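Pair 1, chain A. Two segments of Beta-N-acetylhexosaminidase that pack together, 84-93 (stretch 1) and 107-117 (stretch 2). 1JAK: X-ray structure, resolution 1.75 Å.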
# COMPACT_ATOMS: atom_id res chain seq x y z
N GLY A 84 -5.03 31.28 -11.45
CA GLY A 84 -5.42 30.08 -12.18
C GLY A 84 -6.75 29.45 -11.82
O GLY A 84 -7.22 29.56 -10.68
N GLY A 85 -7.35 28.78 -12.80
CA GLY A 85 -8.63 28.12 -12.60
C GLY A 85 -8.54 27.01 -11.57
O GLY A 85 -9.52 26.70 -10.89
N ILE A 86 -7.37 26.39 -11.46
CA ILE A 86 -7.14 25.34 -10.48
C ILE A 86 -6.00 25.85 -9.61
O ILE A 86 -4.90 26.08 -10.09
CB ILE A 86 -6.71 24.01 -11.13
CG1 ILE A 86 -7.85 23.45 -11.97
CG2 ILE A 86 -6.31 23.00 -10.05
CD1 ILE A 86 -7.50 22.18 -12.74
N ARG A 87 -6.28 26.04 -8.32
CA ARG A 87 -5.27 26.56 -7.41
C ARG A 87 -4.93 25.59 -6.29
O ARG A 87 -5.82 25.04 -5.64
CB ARG A 87 -5.73 27.88 -6.80
CG ARG A 87 -4.77 28.46 -5.76
CD ARG A 87 -4.26 29.83 -6.19
NE ARG A 87 -3.46 30.49 -5.15
CZ ARG A 87 -2.28 30.07 -4.71
NH1 ARG A 87 -1.72 28.97 -5.21
NH2 ARG A 87 -1.64 30.76 -3.78
N LEU A 88 -3.63 25.38 -6.09
CA LEU A 88 -3.14 24.51 -5.03
C LEU A 88 -2.43 25.45 -4.07
O LEU A 88 -1.43 26.07 -4.43
CB LEU A 88 -2.16 23.48 -5.60
CG LEU A 88 -2.66 22.66 -6.79
CD1 LEU A 88 -1.61 21.63 -7.19
CD2 LEU A 88 -3.97 21.97 -6.44
N ARG A 89 -2.95 25.57 -2.85
CA ARG A 89 -2.34 26.48 -1.89
C ARG A 89 -2.06 25.89 -0.53
O ARG A 89 -2.87 25.14 0.02
CB ARG A 89 -3.20 27.73 -1.74
CG ARG A 89 -4.66 27.46 -1.42
CD ARG A 89 -5.49 28.73 -1.57
NE ARG A 89 -5.14 29.75 -0.59
CZ ARG A 89 -5.49 29.71 0.69
NH1 ARG A 89 -6.21 28.70 1.15
NH2 ARG A 89 -5.12 30.68 1.51
N LEU A 90 -0.89 26.23 0.01
CA LEU A 90 -0.48 25.78 1.33
C LEU A 90 -0.79 26.90 2.30
O LEU A 90 -0.34 28.03 2.12
CB LEU A 90 1.02 25.47 1.34
CG LEU A 90 1.46 24.33 0.43
CD1 LEU A 90 2.98 24.26 0.38
CD2 LEU A 90 0.88 23.02 0.94
N ALA A 91 -1.57 26.59 3.33
CA ALA A 91 -1.94 27.58 4.33
C ALA A 91 -2.34 26.90 5.62
O ALA A 91 -2.50 25.68 5.67
CB ALA A 91 -3.08 28.43 3.81
N GLY A 92 -2.50 27.70 6.67
CA GLY A 92 -2.90 27.15 7.95
C GLY A 92 -4.32 26.64 7.83
O GLY A 92 -5.07 27.07 6.95
N GLY A 93 -4.69 25.72 8.71
CA GLY A 93 -6.03 25.16 8.67
C GLY A 93 -6.09 23.87 9.46
O GLY A 93 -5.05 23.32 9.80
N ALA A 107 -15.90 29.92 -10.26
CA ALA A 107 -14.70 30.71 -10.03
C ALA A 107 -13.43 29.87 -10.05
O ALA A 107 -12.32 30.40 -10.03
CB ALA A 107 -14.81 31.47 -8.71
N GLY A 108 -13.60 28.55 -10.10
CA GLY A 108 -12.46 27.65 -10.13
C GLY A 108 -12.45 26.60 -9.03
O GLY A 108 -13.37 26.52 -8.21
N VAL A 109 -11.41 25.78 -9.03
CA VAL A 109 -11.25 24.75 -8.02
C VAL A 109 -10.03 25.11 -7.20
O VAL A 109 -8.96 25.38 -7.75
CB VAL A 109 -11.04 23.35 -8.64
CG1 VAL A 109 -10.63 22.35 -7.56
CG2 VAL A 109 -12.33 22.88 -9.31
N THR A 110 -10.19 25.12 -5.88
CA THR A 110 -9.09 25.44 -4.99
C THR A 110 -8.89 24.32 -3.98
O THR A 110 -9.83 23.93 -3.29
CB THR A 110 -9.33 26.75 -4.23
OG1 THR A 110 -9.45 27.83 -5.16
CG2 THR A 110 -8.16 27.03 -3.29
N ILE A 111 -7.67 23.81 -3.92
CA ILE A 111 -7.32 22.76 -2.97
C ILE A 111 -6.37 23.41 -1.98
O ILE A 111 -5.30 23.90 -2.35
CB ILE A 111 -6.63 21.57 -3.65
CG1 ILE A 111 -7.61 20.89 -4.62
CG2 ILE A 111 -6.14 20.58 -2.60
CD1 ILE A 111 -6.99 19.77 -5.43
N THR A 112 -6.77 23.44 -0.71
CA THR A 112 -5.96 24.04 0.34
C THR A 112 -5.52 22.99 1.35
O THR A 112 -6.31 22.13 1.74
CB THR A 112 -6.76 25.14 1.08
OG1 THR A 112 -7.24 26.10 0.14
CG2 THR A 112 -5.88 25.83 2.11
N ALA A 113 -4.27 23.08 1.78
CA ALA A 113 -3.73 22.13 2.76
C ALA A 113 -2.55 22.74 3.50
O ALA A 113 -2.03 23.78 3.10
CB ALA A 113 -3.30 20.85 2.06
N ARG A 114 -2.12 22.08 4.58
CA ARG A 114 -0.99 22.57 5.34
C ARG A 114 0.31 22.07 4.72
O ARG A 114 1.33 22.76 4.75
CB ARG A 114 -1.07 22.09 6.80
CG ARG A 114 -2.31 22.57 7.55
CD ARG A 114 -2.32 22.02 8.97
NE ARG A 114 -1.24 22.57 9.78
CZ ARG A 114 -1.23 23.81 10.26
NH1 ARG A 114 -2.24 24.63 10.02
NH2 ARG A 114 -0.20 24.24 10.99
N LYS A 115 0.27 20.87 4.15
CA LYS A 115 1.45 20.28 3.53
C LYS A 115 1.18 19.70 2.14
O LYS A 115 0.03 19.48 1.77
CB LYS A 115 2.04 19.20 4.44
CG LYS A 115 2.60 19.74 5.75
CD LYS A 115 3.47 18.72 6.45
CE LYS A 115 4.15 19.32 7.67
NZ LYS A 115 5.06 18.35 8.34
N ALA A 116 2.25 19.47 1.39
CA ALA A 116 2.15 18.93 0.04
C ALA A 116 1.37 17.63 -0.03
O ALA A 116 0.64 17.38 -0.99
CB ALA A 116 3.55 18.73 -0.54
N ALA A 117 1.51 16.79 1.00
CA ALA A 117 0.79 15.52 1.02
C ALA A 117 -0.71 15.78 0.99
O ALA A 117 -1.46 15.01 0.39
CB ALA A 117 1.16 14.73 2.28
O HOH W 1 -8.96 28.53 -8.31

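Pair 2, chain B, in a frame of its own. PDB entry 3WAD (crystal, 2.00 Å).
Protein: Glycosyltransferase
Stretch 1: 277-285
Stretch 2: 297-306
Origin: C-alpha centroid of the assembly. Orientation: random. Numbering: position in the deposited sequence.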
# COMPACT_ATOMS: atom_id res chain seq x y z
N ASP B 277 13.33 -21.92 28.32
CA ASP B 277 12.41 -22.95 27.86
C ASP B 277 11.53 -22.47 26.71
O ASP B 277 10.32 -22.30 26.91
CB ASP B 277 11.58 -23.49 29.03
CG ASP B 277 11.08 -24.92 28.78
OD1 ASP B 277 11.44 -25.52 27.73
OD2 ASP B 277 10.31 -25.42 29.64
N ALA B 278 12.13 -22.29 25.52
CA ALA B 278 11.44 -21.79 24.30
C ALA B 278 12.36 -21.82 23.09
O ALA B 278 13.57 -21.90 23.26
CB ALA B 278 10.92 -20.37 24.54
N ASP B 279 11.80 -21.79 21.87
CA ASP B 279 12.60 -21.64 20.66
C ASP B 279 12.91 -20.18 20.36
O ASP B 279 12.06 -19.34 20.50
CB ASP B 279 11.86 -22.22 19.44
CG ASP B 279 11.66 -23.69 19.53
OD1 ASP B 279 12.42 -24.39 20.26
OD2 ASP B 279 10.72 -24.16 18.86
N VAL B 280 14.12 -19.87 19.94
CA VAL B 280 14.48 -18.47 19.71
C VAL B 280 14.51 -18.23 18.19
O VAL B 280 15.06 -19.05 17.49
CB VAL B 280 15.81 -18.11 20.45
CG1 VAL B 280 16.37 -16.78 20.01
CG2 VAL B 280 15.55 -18.16 21.98
N VAL B 281 13.82 -17.19 17.69
CA VAL B 281 14.03 -16.72 16.31
C VAL B 281 14.91 -15.47 16.43
O VAL B 281 14.53 -14.50 17.09
CB VAL B 281 12.66 -16.50 15.56
CG1 VAL B 281 12.89 -16.03 14.14
CG2 VAL B 281 11.84 -17.80 15.58
N ALA B 282 16.13 -15.52 15.91
CA ALA B 282 17.10 -14.42 16.08
C ALA B 282 17.47 -13.83 14.73
O ALA B 282 17.72 -14.55 13.79
CB ALA B 282 18.34 -14.90 16.77
N THR B 283 17.48 -12.52 14.63
CA THR B 283 17.93 -11.86 13.43
C THR B 283 19.43 -11.52 13.55
O THR B 283 19.87 -10.85 14.49
CB THR B 283 17.02 -10.65 13.02
OG1 THR B 283 17.09 -9.63 14.01
CG2 THR B 283 15.56 -11.09 12.90
N PHE B 284 20.21 -12.02 12.59
CA PHE B 284 21.65 -11.83 12.55
C PHE B 284 22.19 -11.61 11.11
O PHE B 284 21.72 -12.23 10.19
CB PHE B 284 22.35 -13.09 13.12
CG PHE B 284 22.24 -13.23 14.60
CD1 PHE B 284 22.54 -12.18 15.44
CD2 PHE B 284 21.86 -14.45 15.16
CE1 PHE B 284 22.46 -12.34 16.85
CE2 PHE B 284 21.76 -14.61 16.58
CZ PHE B 284 22.06 -13.55 17.41
N SER B 285 23.19 -10.74 10.96
CA SER B 285 24.03 -10.69 9.74
C SER B 285 24.55 -12.06 9.28
O SER B 285 24.42 -13.06 9.98
CB SER B 285 25.31 -9.88 10.02
OG SER B 285 25.05 -8.77 10.86
N ASP B 297 20.87 -25.21 19.91
CA ASP B 297 19.96 -26.10 19.24
C ASP B 297 18.66 -25.42 18.88
O ASP B 297 18.17 -25.56 17.77
CB ASP B 297 19.62 -27.27 20.17
CG ASP B 297 20.67 -28.38 20.13
OD1 ASP B 297 20.39 -29.47 20.72
OD2 ASP B 297 21.75 -28.16 19.49
N ASN B 298 18.11 -24.71 19.86
CA ASN B 298 16.78 -24.15 19.82
C ASN B 298 16.74 -22.73 19.21
O ASN B 298 15.72 -22.03 19.36
CB ASN B 298 16.26 -24.10 21.26
CG ASN B 298 17.08 -23.16 22.13
OD1 ASN B 298 18.28 -23.02 21.92
ND2 ASN B 298 16.42 -22.45 23.06
N VAL B 299 17.85 -22.30 18.59
CA VAL B 299 17.95 -21.00 17.90
C VAL B 299 17.84 -21.10 16.38
O VAL B 299 18.67 -21.75 15.78
CB VAL B 299 19.34 -20.28 18.16
CG1 VAL B 299 19.48 -18.99 17.39
CG2 VAL B 299 19.55 -20.02 19.66
N ARG B 300 16.89 -20.38 15.76
CA ARG B 300 16.92 -20.18 14.29
C ARG B 300 17.43 -18.81 13.92
O ARG B 300 16.87 -17.78 14.33
CB ARG B 300 15.53 -20.37 13.67
CG ARG B 300 15.48 -20.03 12.17
CD ARG B 300 14.05 -20.11 11.64
NE ARG B 300 13.34 -21.31 12.12
CZ ARG B 300 13.28 -22.47 11.43
NH1 ARG B 300 13.84 -22.60 10.22
NH2 ARG B 300 12.64 -23.51 11.94
N ALA B 301 18.48 -18.75 13.14
CA ALA B 301 19.04 -17.45 12.75
C ALA B 301 18.48 -17.09 11.36
O ALA B 301 18.37 -17.94 10.51
CB ALA B 301 20.52 -17.46 12.73
N VAL B 302 18.10 -15.84 11.16
CA VAL B 302 17.30 -15.46 10.00
C VAL B 302 17.78 -14.03 9.71
O VAL B 302 18.03 -13.29 10.65
CB VAL B 302 15.86 -15.59 10.45
CG1 VAL B 302 15.17 -14.29 10.39
CG2 VAL B 302 15.19 -16.77 9.80
N ASP B 303 18.02 -13.63 8.48
CA ASP B 303 18.53 -12.25 8.31
C ASP B 303 17.40 -11.23 8.52
O ASP B 303 17.67 -10.10 8.87
CB ASP B 303 19.16 -12.04 6.94
CG ASP B 303 18.17 -12.22 5.82
OD1 ASP B 303 17.42 -13.24 5.83
OD2 ASP B 303 18.12 -11.36 4.90
N PHE B 304 16.15 -11.64 8.31
CA PHE B 304 14.99 -10.75 8.52
C PHE B 304 13.77 -11.59 8.77
O PHE B 304 13.65 -12.66 8.18
CB PHE B 304 14.72 -9.78 7.35
CG PHE B 304 13.36 -9.04 7.45
CD1 PHE B 304 13.22 -7.87 8.24
CD2 PHE B 304 12.21 -9.53 6.76
CE1 PHE B 304 11.95 -7.20 8.32
CE2 PHE B 304 10.93 -8.88 6.84
CZ PHE B 304 10.81 -7.71 7.63
N VAL B 305 12.87 -11.13 9.66
CA VAL B 305 11.56 -11.78 9.79
C VAL B 305 10.42 -10.76 9.92
O VAL B 305 10.56 -9.79 10.65
CB VAL B 305 11.52 -12.74 10.98
CG1 VAL B 305 11.61 -11.94 12.32
CG2 VAL B 305 10.28 -13.66 10.88
N PRO B 306 9.30 -10.97 9.19
CA PRO B 306 8.07 -10.14 9.37
C PRO B 306 7.41 -10.33 10.76
O PRO B 306 6.76 -11.35 11.04
CB PRO B 306 7.17 -10.60 8.24
CG PRO B 306 7.60 -12.09 7.96
CD PRO B 306 9.12 -12.05 8.19

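Pair 1 and pair 2 each place two parallel strands side by side. The N-to-C directions differ by 13° in pair 1 and 24° in pair 2, the axes approach to 4.7 Å in both, and 14 central residues superpose with an RMSD of 0.6 Å over N, CA and C.

The hydrogen bonds follow the same ladder. In pair 1, Arg A87 N donates to Val A109 O (2.8 Å) and Ile A111 N to Arg A87 O (2.8 Å). The matched bonds in pair 2 run from Val B280 N to Asn B298 O (2.7 Å) and Arg B300 N to Val B280 O (2.8 Å). On both strands alternate residues use N and O, each bonding to two residues across the gap, as in parallel pairing.

Val A109 matches Asn B298 (CA-CA 0.9 Å), but Val A109 lies on the face of Ile A86, while the Asn B298 CB points toward the other stretch and Asn B298 ND2 donates to Ala B278 O at 2.9 Å. On the face bearing Leu A88 and Ile A111, the two side chains meet at Leu A88 CD2 to Ile A111 CD1, 3.9 Å. Their counterparts, Val B281 and Arg B300, combine a short buried side chain with a long exposed one. Further along this face, Leu A90 matches Thr B283. Leu A90 CD2 reaches the backbone after the second strand, 3.5 Å from Lys A115 C. Thr B283 CG2 lies 4.1 Å from both Val B302 CG1 and Val B305 CG1, side-chain contacts added to those with the backbone. Val B302 and Val B305 match Ala A113 and Ala A116, so on the second stretch larger residues accompany the smaller Thr.

The other face differs in polarity. Arg A87 and Thr A110 match Val B280 and Val B299; Arg A87 CB stays 4.1 Å from Thr A110 OG1 while the end of its side chain leads away, and the valines make an apolar contact, Val B280 CB to Val B299 CG2, at 4.3 Å. At the next rung, Arg A89 folds back (chi1 p) so that its NH1 donates to Thr A112 OG1 at 3.0 Å and its CD lies 3.6 Å from Thr A110 CG2. The matched Ala B282 and Ala B301 have no such reach; Ala B282 CB is 4.3 Å from Val B299 CG1, and Phe B284, matching Ala A91, brings its ring edge to Ala B301, CD2 to CB 4.1 Å.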